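Local structure of A151R (African swine fever virus Georgia 2007/1, 7CMA) at residues Y80-I83 with N89-I92; E19-E24 with N74-I79; H109-H114 with K118-V123. The protein is a zinc-binding non-structural protein of African swine fever virus whose biochemical role is not firmly established, though it has been named an oxygenase. One frame throughout, in Å; residues are numbered along the deposited sequence.

Interaction 1. Residues Y80-I83 with N89-I92; sequences YNWI and NNKI
Asn90, the first residue of strand 90-94, lays its side chain flat over the indole of Trp82 from helix 72-84. CB sits above the six-membered ring, 3.6 Å from its centroid and 12° off the normal, a CH-pi contact. CG comes next, 3.5 Å from CZ2 of Trp82, and from there the amide runs across the fused system with its plane only 6° from that of the ring. At the tip the two ends part: OD1 is taken by the hydroxyl of Thr35 on the neighbouring strand 30-35, while ND2 passes over the ring near CE2 and donates to the backbone oxygen of Trp82. This bond, 2.9 Å from Asn90 ND2 to Trp82 O, lies in the amide plane but reaches the carbonyl from above its own plane. Trp82 swings its CG to the side opposite its own backbone N (chi1 171°), which carries the indole on to the strand, where CH2 of Trp82 stands edge-on to Lys91 O at 3.4 Å and CZ3 touches CG2 of Ile92. A stacked amide bonded at both ends cannot easily turn, so Asn90 ties the C-terminal part of the helix to strand 90-94 through polar and dispersion forces together.

Interaction 2. Residues E19-E24 with N74-I79; sequences ECIYHE and NIAKMI
Helices 3-28 and 72-84 meet here at a steep angle, the local axes of 19-24 and 74-79 approaching to 8.4 Å with their N-to-C directions 127° apart, and Tyr22 and Ala76 bring the backbones closest, 5.2 Å between their CA atoms. So near an approach is possible because Ala76 presents no more than a methyl group. Its CB lies against the backbone of the opposite helix, 3.8 Å from Tyr22 N, and touches both CG2 of Ile21 and CB of Tyr22. The ring of Tyr22 does not share in this: a trans first torsion (chi1 168°) leaves the contact to CB and lets the ring pack near Ser72 and Lys73 at the start of the second helix. Both branches of Ile21 take part. CG2 rests on the Ala76 backbone, 3.8 Å from its CA, whereas the longer branch brings CD1 of Ile21 to CG2 of Ile79, 3.9 Å away. Ile79 answers with its own CD1, which comes 4.0 Å from Ile21 CG2; the two side chains thus cross at a slant, CD1 of each lying against CG2 of the other. Both also lean on Ile92 of strand 90-94, which places the helix pair against the five-stranded antiparallel sheet. Beside the crossing, Glu19 forms a salt bridge with Lys73 and packs on Ile5 of the second subunit. Aliphatic side chains and bare helix backbone make the crossing, with no polar bond between the segments, and its hold therefore depends on close shape fit and burial from water.

Interaction 3. Residues H109-H114 with K118-V123; sequences HTNYNH and KDFWNV. With ZN (zinc ion), chain C.
Phe120, the first residue of helix 120-123, reaches back to the loop that follows strand 107-109 and is met there by three consecutive residues. It sends its CG opposite its backbone N (chi1 178°), which carries the ring to Asn111. Asn111 takes one face: CB stands 4.0 Å above the Phe120 ring centroid and 7° off the normal, a CH-pi contact, and the amide lies nearly parallel to the ring, the planes 9° apart. ND2 of Asn111 extends toward the root of the phenylalanine, 3.7 Å from Phe120 CB, and is bonded to the backbone oxygen of Ile117, which, with the stack on the ring, probably limits how the amide can turn. The far end of the ring presses on main-chain oxygens. His109 O lies near the ring plane, 3.6 Å from Phe120 CE1, and Thr110 O is closer still, 3.3 Å from Phe120 CZ. The ring also touches Gln100 and Tyr102 of strand 99-104. Residues 109-114 begin at a zinc site of three cysteines and one histidine: His109 ND1 binds the zinc ion at 2.2 Å, with Cys116, Cys139 and Cys142 completing the set. The zinc at one nitrogen and the backbone oxygen of Glu104 at NE2 together fix the rotation of the imidazole. Phe120 meets the main chain of His109, while the imidazole leads away to the zinc. Beyond Phe120 the contact soon gives way to solvent. Asp119 and Asn122 are exposed and joined within the helical turn, Asn122 ND2 donating to Asp119 OD1 over 3.1 Å, while the indole of Trp121 is exposed, poorly ordered and without contact to the loop segment.

Overall arrangement
Interactions 1 and 2 form one continuous buried region, sharing helix 72-84 and touching through Ile92, which meets Ile79 and Ile21, and through Ile83, whose CD1 lies near that of Ile21. Interaction 2 sets the helix against helix 3-28 by aliphatic packing, whereas interaction 1 fastens its later part to strand 90-94 with a hydrogen bond and an amide-on-indole stack. Interaction 3 lies apart, its centre about 30 Å from that of interaction 1 and about 29 Å from that of interaction 2, across the centre of the chain. Only partly buried, it belongs to the zinc-bearing region with the three-stranded sheet, where an amide-on-ring contact lies beside metal coordination.

Interaction 1. Residues Y80-I83 with N89-I92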
ATOM      1  N   TYR A  80      18.354  -8.314   4.431  1.00 37.61           N
ATOM      2  CA  TYR A  80      17.395  -7.251   4.846  1.00 42.34           C
ATOM      3  C   TYR A  80      17.976  -6.451   6.020  1.00 37.04           C
ATOM      4  O   TYR A  80      17.846  -5.223   6.029  1.00 44.50           O
ATOM      5  CB  TYR A  80      16.037  -7.830   5.249  1.00 43.57           C
ATOM      6  CG  TYR A  80      15.149  -6.845   5.970  1.00 43.66           C
ATOM      7  CD1 TYR A  80      14.402  -5.913   5.269  1.00 48.93           C
ATOM      8  CD2 TYR A  80      15.144  -6.765   7.357  1.00 46.18           C
ATOM      9  CE1 TYR A  80      13.640  -4.957   5.920  1.00 47.67           C
ATOM     10  CE2 TYR A  80      14.353  -5.843   8.024  1.00 48.76           C
ATOM     11  CZ  TYR A  80      13.614  -4.923   7.303  1.00 46.84           C
ATOM     12  OH  TYR A  80      12.846  -4.002   7.955  1.00 62.62           O
ATOM     13  N   ASN A  81      18.581  -7.140   6.990  1.00 42.55           N
ATOM     14  CA  ASN A  81      19.135  -6.497   8.214  1.00 48.86           C
ATOM     15  C   ASN A  81      20.264  -5.539   7.811  1.00 44.12           C
ATOM     16  O   ASN A  81      20.264  -4.400   8.312  1.00 53.56           O
ATOM     17  CB  ASN A  81      19.581  -7.536   9.244  1.00 51.43           C
ATOM     18  CG  ASN A  81      18.414  -8.162   9.981  1.00 57.37           C
ATOM     19  OD1 ASN A  81      17.323  -7.596  10.029  1.00 56.29           O
ATOM     20  ND2 ASN A  81      18.624  -9.344  10.533  1.00 62.61           N
ATOM     21  N   TRP A  82      21.025  -5.894   6.771  1.00 44.52           N
ATOM     22  CA  TRP A  82      22.087  -5.037   6.176  1.00 41.62           C
ATOM     23  C   TRP A  82      21.450  -3.819   5.493  1.00 39.96           C
ATOM     24  O   TRP A  82      21.965  -2.700   5.673  1.00 39.58           O
ATOM     25  CB  TRP A  82      22.950  -5.854   5.207  1.00 40.91           C
ATOM     26  CG  TRP A  82      23.914  -5.043   4.395  1.00 43.41           C
ATOM     27  CD1 TRP A  82      25.136  -4.581   4.791  1.00 46.23           C
ATOM     28  CD2 TRP A  82      23.807  -4.730   2.993  1.00 43.87           C
ATOM     29  NE1 TRP A  82      25.756  -3.933   3.757  1.00 40.48           N
ATOM     30  CE2 TRP A  82      24.977  -4.029   2.635  1.00 41.39           C
ATOM     31  CE3 TRP A  82      22.815  -4.918   2.027  1.00 46.65           C
ATOM     32  CZ2 TRP A  82      25.183  -3.531   1.347  1.00 41.49           C
ATOM     33  CZ3 TRP A  82      23.026  -4.443   0.753  1.00 44.49           C
ATOM     34  CH2 TRP A  82      24.184  -3.740   0.425  1.00 41.50           C
ATOM     35  N   ILE A  83      20.388  -4.034   4.713  1.00 46.29           N
ATOM     36  CA  ILE A  83      19.711  -2.943   3.948  1.00 41.95           C
ATOM     37  C   ILE A  83      19.155  -1.917   4.941  1.00 39.89           C
ATOM     38  O   ILE A  83      19.414  -0.719   4.750  1.00 39.54           O
ATOM     39  CB  ILE A  83      18.607  -3.499   3.030  1.00 44.67           C
ATOM     40  CG1 ILE A  83      19.189  -4.184   1.787  1.00 46.44           C
ATOM     41  CG2 ILE A  83      17.627  -2.396   2.656  1.00 42.29           C
ATOM     42  CD1 ILE A  83      18.199  -5.070   1.055  1.00 51.68           C
ATOM     43  N   ASN A  89      21.667   3.816   0.825  1.00 50.18           N
ATOM     44  CA  ASN A  89      23.005   3.575   0.217  1.00 47.91           C
ATOM     45  C   ASN A  89      23.197   2.083  -0.055  1.00 37.65           C
ATOM     46  O   ASN A  89      24.078   1.757  -0.854  1.00 41.03           O
ATOM     47  CB  ASN A  89      24.129   4.137   1.086  1.00 50.36           C
ATOM     48  CG  ASN A  89      23.976   5.620   1.334  1.00 58.65           C
ATOM     49  OD1 ASN A  89      23.675   6.375   0.416  1.00 59.86           O
ATOM     50  ND2 ASN A  89      24.071   6.028   2.588  1.00 59.32           N
ATOM     51  N   ASN A  90      22.424   1.219   0.604  1.00 37.75           N
ATOM     52  CA  ASN A  90      22.603  -0.259   0.548  1.00 36.20           C
ATOM     53  C   ASN A  90      21.564  -0.857  -0.405  1.00 40.25           C
ATOM     54  O   ASN A  90      20.356  -0.869  -0.062  1.00 37.64           O
ATOM     55  CB  ASN A  90      22.532  -0.899   1.934  1.00 39.47           C
ATOM     56  CG  ASN A  90      23.763  -0.625   2.775  1.00 36.56           C
ATOM     57  OD1 ASN A  90      24.737  -0.038   2.292  1.00 37.07           O
ATOM     58  ND2 ASN A  90      23.777  -1.153   3.989  1.00 35.79           N
ATOM     59  N   LYS A  91      22.018  -1.304  -1.573  1.00 34.14           N
ATOM     60  CA  LYS A  91      21.149  -1.921  -2.606  1.00 34.83           C
ATOM     61  C   LYS A  91      21.733  -3.270  -2.995  1.00 37.72           C
ATOM     62  O   LYS A  91      22.929  -3.483  -2.759  1.00 44.28           O
ATOM     63  CB  LYS A  91      21.027  -0.996  -3.816  1.00 35.21           C
ATOM     64  CG  LYS A  91      20.310   0.314  -3.551  1.00 42.03           C
ATOM     65  CD  LYS A  91      20.009   1.090  -4.810  1.00 45.89           C
ATOM     66  CE  LYS A  91      19.542   2.502  -4.538  1.00 51.15           C
ATOM     67  NZ  LYS A  91      19.202   3.209  -5.794  1.00 52.49           N
ATOM     68  N   ILE A  92      20.924  -4.129  -3.616  1.00 38.18           N
ATOM     69  CA  ILE A  92      21.375  -5.486  -4.012  1.00 37.87           C
ATOM     70  C   ILE A  92      21.090  -5.689  -5.501  1.00 38.70           C
ATOM     71  O   ILE A  92      20.096  -5.126  -6.010  1.00 36.70           O
ATOM     72  CB  ILE A  92      20.719  -6.565  -3.131  1.00 40.65           C
ATOM     73  CG1 ILE A  92      19.193  -6.562  -3.257  1.00 42.84           C
ATOM     74  CG2 ILE A  92      21.166  -6.411  -1.684  1.00 36.22           C
ATOM     75  CD1 ILE A  92      18.557  -7.889  -2.919  1.00 41.97           C
TER

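Interaction 2. Residues E19-E24 with N74-I79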
ATOM      1  N   GLU A  19      10.844 -11.873   1.447  1.00 45.45           N
ATOM      2  CA  GLU A  19      10.204 -12.846   0.518  1.00 48.89           C
ATOM      3  C   GLU A  19      10.737 -12.604  -0.900  1.00 43.77           C
ATOM      4  O   GLU A  19      11.152 -13.576  -1.545  1.00 46.81           O
ATOM      5  CB  GLU A  19       8.677 -12.729   0.564  1.00 52.66           C
ATOM      6  CG  GLU A  19       7.959 -13.873  -0.141  1.00 55.71           C
ATOM      7  CD  GLU A  19       7.944 -15.194   0.617  1.00 71.31           C
ATOM      8  OE1 GLU A  19       8.476 -15.237   1.748  1.00 74.06           O
ATOM      9  OE2 GLU A  19       7.437 -16.190   0.056  1.00 73.49           O
ATOM     10  N   CYS A  20      10.793 -11.342  -1.323  1.00 41.79           N
ATOM     11  CA  CYS A  20      11.364 -10.942  -2.634  1.00 43.74           C
ATOM     12  C   CYS A  20      12.814 -11.436  -2.752  1.00 39.21           C
ATOM     13  O   CYS A  20      13.135 -12.103  -3.761  1.00 42.32           O
ATOM     14  CB  CYS A  20      11.300  -9.432  -2.817  1.00 48.11           C
ATOM     15  SG  CYS A  20      11.685  -8.908  -4.505  1.00 51.03           S
ATOM     16  N   ILE A  21      13.649 -11.147  -1.752  1.00 39.85           N
ATOM     17  CA  ILE A  21      15.089 -11.552  -1.763  1.00 39.27           C
ATOM     18  C   ILE A  21      15.170 -13.080  -1.782  1.00 47.22           C
ATOM     19  O   ILE A  21      15.977 -13.615  -2.562  1.00 46.94           O
ATOM     20  CB  ILE A  21      15.852 -10.954  -0.568  1.00 40.05           C
ATOM     21  CG1 ILE A  21      15.812  -9.423  -0.592  1.00 38.79           C
ATOM     22  CG2 ILE A  21      17.278 -11.484  -0.526  1.00 43.95           C
ATOM     23  CD1 ILE A  21      16.272  -8.782   0.685  1.00 40.87           C
ATOM     24  N   TYR A  22      14.394 -13.745  -0.921  1.00 45.85           N
ATOM     25  CA  TYR A  22      14.358 -15.226  -0.812  1.00 44.34           C
ATOM     26  C   TYR A  22      14.163 -15.826  -2.206  1.00 42.10           C
ATOM     27  O   TYR A  22      14.921 -16.743  -2.585  1.00 53.90           O
ATOM     28  CB  TYR A  22      13.254 -15.679   0.149  1.00 49.54           C
ATOM     29  CG  TYR A  22      12.957 -17.158   0.110  1.00 52.22           C
ATOM     30  CD1 TYR A  22      13.841 -18.080   0.647  1.00 63.15           C
ATOM     31  CD2 TYR A  22      11.842 -17.647  -0.551  1.00 60.22           C
ATOM     32  CE1 TYR A  22      13.594 -19.442   0.587  1.00 62.50           C
ATOM     33  CE2 TYR A  22      11.587 -19.007  -0.635  1.00 62.36           C
ATOM     34  CZ  TYR A  22      12.452 -19.906  -0.039  1.00 62.67           C
ATOM     35  OH  TYR A  22      12.202 -21.250  -0.089  1.00 60.37           O
ATOM     36  N   HIS A  23      13.152 -15.349  -2.928  1.00 50.54           N
ATOM     37  CA  HIS A  23      12.757 -15.881  -4.259  1.00 56.50           C
ATOM     38  C   HIS A  23      13.879 -15.608  -5.265  1.00 56.70           C
ATOM     39  O   HIS A  23      14.253 -16.544  -5.988  1.00 55.07           O
ATOM     40  CB  HIS A  23      11.413 -15.287  -4.699  1.00 61.03           C
ATOM     41  CG  HIS A  23      10.246 -15.826  -3.937  1.00 77.56           C
ATOM     42  ND1 HIS A  23      10.186 -17.144  -3.510  1.00 84.23           N
ATOM     43  CD2 HIS A  23       9.114 -15.235  -3.495  1.00 78.53           C
ATOM     44  CE1 HIS A  23       9.069 -17.334  -2.836  1.00 78.81           C
ATOM     45  NE2 HIS A  23       8.393 -16.181  -2.815  1.00 79.06           N
ATOM     46  N   GLU A  24      14.476 -14.412  -5.208  1.00 51.54           N
ATOM     47  CA  GLU A  24      15.582 -13.998  -6.113  1.00 51.28           C
ATOM     48  C   GLU A  24      16.788 -14.918  -5.888  1.00 49.19           C
ATOM     49  O   GLU A  24      17.325 -15.435  -6.890  1.00 51.99           O
ATOM     50  CB  GLU A  24      15.935 -12.525  -5.890  1.00 45.80           C
ATOM     51  CG  GLU A  24      15.010 -11.565  -6.619  1.00 49.11           C
ATOM     52  CD  GLU A  24      15.064 -11.661  -8.135  1.00 52.56           C
ATOM     53  OE1 GLU A  24      16.085 -12.136  -8.656  1.00 54.02           O
ATOM     54  OE2 GLU A  24      14.082 -11.275  -8.785  1.00 51.96           O
ATOM     55  N   ASN A  74      17.130 -17.574   5.681  1.00 43.05           N
ATOM     56  CA  ASN A  74      17.979 -16.983   6.745  1.00 45.15           C
ATOM     57  C   ASN A  74      18.936 -15.974   6.109  1.00 42.18           C
ATOM     58  O   ASN A  74      19.216 -14.954   6.754  1.00 45.42           O
ATOM     59  CB  ASN A  74      18.723 -18.048   7.558  1.00 54.42           C
ATOM     60  CG  ASN A  74      17.916 -18.549   8.740  1.00 66.98           C
ATOM     61  OD1 ASN A  74      17.115 -17.811   9.311  1.00 74.74           O
ATOM     62  ND2 ASN A  74      18.081 -19.818   9.078  1.00 62.58           N
ATOM     63  N   ILE A  75      19.428 -16.254   4.898  1.00 47.63           N
ATOM     64  CA  ILE A  75      20.331 -15.312   4.170  1.00 44.92           C
ATOM     65  C   ILE A  75      19.524 -14.074   3.769  1.00 42.26           C
ATOM     66  O   ILE A  75      19.999 -12.954   4.037  1.00 44.10           O
ATOM     67  CB  ILE A  75      20.992 -15.984   2.953  1.00 54.11           C
ATOM     68  CG1 ILE A  75      21.649 -17.314   3.332  1.00 50.20           C
ATOM     69  CG2 ILE A  75      21.969 -15.025   2.284  1.00 51.00           C
ATOM     70  CD1 ILE A  75      22.947 -17.595   2.619  1.00 54.73           C
ATOM     71  N   ALA A  76      18.301 -14.275   3.270  1.00 42.09           N
ATOM     72  CA  ALA A  76      17.386 -13.169   2.904  1.00 43.69           C
ATOM     73  C   ALA A  76      17.228 -12.210   4.089  1.00 42.30           C
ATOM     74  O   ALA A  76      17.223 -10.989   3.859  1.00 39.51           O
ATOM     75  CB  ALA A  76      16.059 -13.720   2.461  1.00 45.67           C
ATOM     76  N   LYS A  77      17.065 -12.749   5.302  1.00 44.59           N
ATOM     77  CA  LYS A  77      16.888 -11.953   6.549  1.00 53.04           C
ATOM     78  C   LYS A  77      18.176 -11.179   6.857  1.00 45.58           C
ATOM     79  O   LYS A  77      18.073  -9.996   7.205  1.00 44.20           O
ATOM     80  CB  LYS A  77      16.518 -12.864   7.722  1.00 58.39           C
ATOM     81  CG  LYS A  77      16.161 -12.138   9.012  1.00 63.76           C
ATOM     82  CD  LYS A  77      15.319 -12.967   9.958  1.00 74.35           C
ATOM     83  CE  LYS A  77      14.209 -13.723   9.256  1.00 78.87           C
ATOM     84  NZ  LYS A  77      13.630 -14.779  10.121  1.00 82.33           N
ATOM     85  N   MET A  78      19.336 -11.836   6.738  1.00 49.00           N
ATOM     86  CA  MET A  78      20.672 -11.205   6.928  1.00 53.15           C
ATOM     87  C   MET A  78      20.831 -10.043   5.945  1.00 43.91           C
ATOM     88  O   MET A  78      21.321  -8.973   6.363  1.00 39.60           O
ATOM     89  CB  MET A  78      21.803 -12.212   6.693  1.00 64.63           C
ATOM     90  CG  MET A  78      21.980 -13.209   7.823  1.00 76.80           C
ATOM     91  SD  MET A  78      22.961 -14.654   7.325  1.00 79.44           S
ATOM     92  CE  MET A  78      23.314 -15.381   8.924  1.00 83.31           C
ATOM     93  N   ILE A  79      20.400 -10.232   4.695  1.00 44.97           N
ATOM     94  CA  ILE A  79      20.523  -9.198   3.628  1.00 43.23           C
ATOM     95  C   ILE A  79      19.569  -8.031   3.939  1.00 41.51           C
ATOM     96  O   ILE A  79      20.013  -6.878   3.819  1.00 40.22           O
ATOM     97  CB  ILE A  79      20.284  -9.805   2.232  1.00 41.43           C
ATOM     98  CG1 ILE A  79      21.373 -10.821   1.874  1.00 44.40           C
ATOM     99  CG2 ILE A  79      20.173  -8.709   1.182  1.00 49.33           C
ATOM    100  CD1 ILE A  79      21.134 -11.550   0.576  1.00 47.62           C
TER

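Interaction 3. Residues H109-H114 with K118-V123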
ATOM      1  N   HIS A 109      17.320   0.609 -23.021  1.00 47.26           N
ATOM      2  CA  HIS A 109      16.349  -0.501 -23.169  1.00 45.01           C
ATOM      3  C   HIS A 109      16.923  -1.868 -22.831  1.00 41.65           C
ATOM      4  O   HIS A 109      18.101  -2.100 -23.114  1.00 44.99           O
ATOM      5  CB  HIS A 109      15.829  -0.544 -24.615  1.00 44.85           C
ATOM      6  CG  HIS A 109      15.257   0.730 -25.137  1.00 50.59           C
ATOM      7  ND1 HIS A 109      13.902   0.967 -25.165  1.00 50.48           N
ATOM      8  CD2 HIS A 109      15.841   1.816 -25.685  1.00 55.65           C
ATOM      9  CE1 HIS A 109      13.677   2.154 -25.687  1.00 51.04           C
ATOM     10  NE2 HIS A 109      14.848   2.693 -26.011  1.00 47.63           N
ATOM     11  N   THR A 110      16.093  -2.724 -22.255  1.00 39.46           N
ATOM     12  CA  THR A 110      16.464  -4.133 -21.963  1.00 40.87           C
ATOM     13  C   THR A 110      15.707  -5.064 -22.920  1.00 41.91           C
ATOM     14  O   THR A 110      16.127  -6.234 -23.052  1.00 44.48           O
ATOM     15  CB  THR A 110      16.161  -4.489 -20.501  1.00 37.96           C
ATOM     16  OG1 THR A 110      14.812  -4.102 -20.249  1.00 40.30           O
ATOM     17  CG2 THR A 110      17.084  -3.802 -19.516  1.00 40.90           C
ATOM     18  N   ASN A 111      14.538  -4.627 -23.389  1.00 44.54           N
ATOM     19  CA  ASN A 111      13.613  -5.434 -24.234  1.00 51.26           C
ATOM     20  C   ASN A 111      12.990  -6.555 -23.388  1.00 52.00           C
ATOM     21  O   ASN A 111      12.613  -7.576 -23.974  1.00 49.24           O
ATOM     22  CB  ASN A 111      14.332  -6.015 -25.459  1.00 51.05           C
ATOM     23  CG  ASN A 111      14.080  -5.225 -26.726  1.00 58.04           C
ATOM     24  OD1 ASN A 111      13.998  -4.002 -26.686  1.00 55.10           O
ATOM     25  ND2 ASN A 111      13.944  -5.912 -27.851  1.00 55.62           N
ATOM     26  N   TYR A 112      12.976  -6.406 -22.055  1.00 58.41           N
ATOM     27  CA  TYR A 112      12.450  -7.447 -21.126  1.00 53.40           C
ATOM     28  C   TYR A 112      10.930  -7.565 -21.284  1.00 46.17           C
ATOM     29  O   TYR A 112      10.455  -8.687 -21.472  1.00 47.78           O
ATOM     30  CB  TYR A 112      12.825  -7.141 -19.670  1.00 53.98           C
ATOM     31  CG  TYR A 112      14.237  -7.513 -19.285  1.00 50.63           C
ATOM     32  CD1 TYR A 112      14.939  -8.483 -19.979  1.00 55.83           C
ATOM     33  CD2 TYR A 112      14.886  -6.868 -18.242  1.00 51.40           C
ATOM     34  CE1 TYR A 112      16.245  -8.805 -19.649  1.00 58.14           C
ATOM     35  CE2 TYR A 112      16.178  -7.206 -17.876  1.00 45.95           C
ATOM     36  CZ  TYR A 112      16.865  -8.168 -18.590  1.00 49.73           C
ATOM     37  OH  TYR A 112      18.146  -8.485 -18.249  1.00 53.00           O
ATOM     38  N   ASN A 113      10.192  -6.461 -21.099  1.00 49.50           N
ATOM     39  CA  ASN A 113       8.707  -6.491 -20.979  1.00 54.67           C
ATOM     40  C   ASN A 113       8.058  -6.014 -22.286  1.00 52.38           C
ATOM     41  O   ASN A 113       6.827  -5.923 -22.318  1.00 50.13           O
ATOM     42  CB  ASN A 113       8.200  -5.649 -19.806  1.00 58.25           C
ATOM     43  CG  ASN A 113       8.902  -5.964 -18.504  1.00 55.93           C
ATOM     44  OD1 ASN A 113       9.336  -5.058 -17.799  1.00 57.07           O
ATOM     45  ND2 ASN A 113       9.055  -7.242 -18.200  1.00 59.71           N
ATOM     46  N   HIS A 114       8.864  -5.703 -23.299  1.00 62.13           N
ATOM     47  CA  HIS A 114       8.353  -5.242 -24.620  1.00 60.09           C
ATOM     48  C   HIS A 114       9.532  -5.227 -25.587  1.00 61.08           C
ATOM     49  O   HIS A 114      10.612  -4.807 -25.184  1.00 47.39           O
ATOM     50  CB  HIS A 114       7.712  -3.853 -24.530  1.00 61.50           C
ATOM     51  CG  HIS A 114       7.081  -3.379 -25.793  1.00 63.93           C
ATOM     52  ND1 HIS A 114       5.754  -3.602 -26.079  1.00 68.52           N
ATOM     53  CD2 HIS A 114       7.583  -2.684 -26.835  1.00 68.19           C
ATOM     54  CE1 HIS A 114       5.464  -3.072 -27.247  1.00 71.13           C
ATOM     55  NE2 HIS A 114       6.570  -2.504 -27.732  1.00 71.06           N
ATOM     56  N   LYS A 118      14.824  -3.941 -32.300  1.00 77.72           N
ATOM     57  CA  LYS A 118      14.937  -5.087 -33.245  1.00 74.33           C
ATOM     58  C   LYS A 118      16.419  -5.455 -33.421  1.00 65.96           C
ATOM     59  O   LYS A 118      17.274  -4.611 -33.101  1.00 65.92           O
ATOM     60  CB  LYS A 118      14.267  -4.745 -34.579  1.00 84.13           C
ATOM     61  CG  LYS A 118      14.929  -3.629 -35.379  1.00 91.41           C
ATOM     62  CD  LYS A 118      15.000  -3.913 -36.869  1.00 99.48           C
ATOM     63  CE  LYS A 118      16.384  -3.709 -37.450  1.00100.26           C
ATOM     64  NZ  LYS A 118      16.746  -4.791 -38.397  1.00 96.57           N
ATOM     65  N   ASP A 119      16.699  -6.730 -33.711  1.00 62.85           N
ATOM     66  CA  ASP A 119      18.068  -7.315 -33.724  1.00 75.08           C
ATOM     67  C   ASP A 119      18.793  -6.908 -32.434  1.00 72.93           C
ATOM     68  O   ASP A 119      20.034  -6.767 -32.468  1.00 80.26           O
ATOM     69  CB  ASP A 119      18.845  -6.877 -34.970  1.00 85.05           C
ATOM     70  CG  ASP A 119      20.052  -7.744 -35.285  1.00 88.43           C
ATOM     71  OD1 ASP A 119      19.991  -8.959 -35.011  1.00 90.11           O
ATOM     72  OD2 ASP A 119      21.038  -7.201 -35.821  1.00105.33           O
ATOM     73  N   PHE A 120      18.038  -6.761 -31.340  1.00 78.50           N
ATOM     74  CA  PHE A 120      18.547  -6.307 -30.018  1.00 68.78           C
ATOM     75  C   PHE A 120      19.792  -7.118 -29.643  1.00 65.61           C
ATOM     76  O   PHE A 120      20.788  -6.522 -29.181  1.00 56.79           O
ATOM     77  CB  PHE A 120      17.454  -6.440 -28.953  1.00 69.01           C
ATOM     78  CG  PHE A 120      17.880  -6.042 -27.562  1.00 68.99           C
ATOM     79  CD1 PHE A 120      17.990  -4.706 -27.208  1.00 69.33           C
ATOM     80  CD2 PHE A 120      18.185  -7.003 -26.609  1.00 68.03           C
ATOM     81  CE1 PHE A 120      18.375  -4.341 -25.928  1.00 68.97           C
ATOM     82  CE2 PHE A 120      18.584  -6.635 -25.334  1.00 68.48           C
ATOM     83  CZ  PHE A 120      18.672  -5.306 -24.993  1.00 58.61           C
ATOM     84  N   TRP A 121      19.737  -8.437 -29.843  1.00 75.27           N
ATOM     85  CA  TRP A 121      20.781  -9.380 -29.360  1.00 87.37           C
ATOM     86  C   TRP A 121      22.138  -9.009 -29.969  1.00 82.87           C
ATOM     87  O   TRP A 121      23.169  -9.357 -29.362  1.00 83.47           O
ATOM     88  CB  TRP A 121      20.397 -10.831 -29.678  1.00103.32           C
ATOM     89  CG  TRP A 121      21.222 -11.845 -28.945  1.00125.26           C
ATOM     90  CD1 TRP A 121      21.103 -12.208 -27.635  1.00138.74           C
ATOM     91  CD2 TRP A 121      22.342 -12.587 -29.464  1.00139.60           C
ATOM     92  NE1 TRP A 121      22.053 -13.139 -27.308  1.00146.60           N
ATOM     93  CE2 TRP A 121      22.826 -13.393 -28.410  1.00144.84           C
ATOM     94  CE3 TRP A 121      22.973 -12.662 -30.712  1.00137.43           C
ATOM     95  CZ2 TRP A 121      23.909 -14.257 -28.570  1.00140.29           C
ATOM     96  CZ3 TRP A 121      24.040 -13.518 -30.870  1.00135.93           C
ATOM     97  CH2 TRP A 121      24.502 -14.302 -29.811  1.00140.33           C
ATOM     98  N   ASN A 122      22.136  -8.332 -31.122  1.00 84.68           N
ATOM     99  CA  ASN A 122      23.371  -8.085 -31.916  1.00 86.82           C
ATOM    100  C   ASN A 122      23.721  -6.594 -31.872  1.00 81.51           C
ATOM    101  O   ASN A 122      24.915  -6.273 -32.001  1.00 83.16           O
ATOM    102  CB  ASN A 122      23.226  -8.590 -33.353  1.00 89.24           C
ATOM    103  CG  ASN A 122      23.248 -10.102 -33.443  1.00 92.19           C
ATOM    104  OD1 ASN A 122      24.304 -10.721 -33.322  1.00 83.90           O
ATOM    105  ND2 ASN A 122      22.083 -10.705 -33.616  1.00 92.70           N
ATOM    106  N   VAL A 123      22.735  -5.734 -31.601  1.00 85.92           N
ATOM    107  CA  VAL A 123      22.913  -4.250 -31.603  1.00 84.73           C
ATOM    108  C   VAL A 123      23.129  -3.761 -30.161  1.00 75.36           C
ATOM    109  O   VAL A 123      23.570  -2.606 -29.998  1.00 71.84           O
ATOM    110  CB  VAL A 123      21.717  -3.544 -32.274  1.00 81.90           C
ATOM    111  CG1 VAL A 123      20.576  -3.296 -31.299  1.00 77.76           C
ATOM    112  CG2 VAL A 123      22.137  -2.247 -32.950  1.00 87.26           C
TER
HETATM  113 ZN    ZN C 201      12.061   0.018 -24.332  1.00 56.32          ZN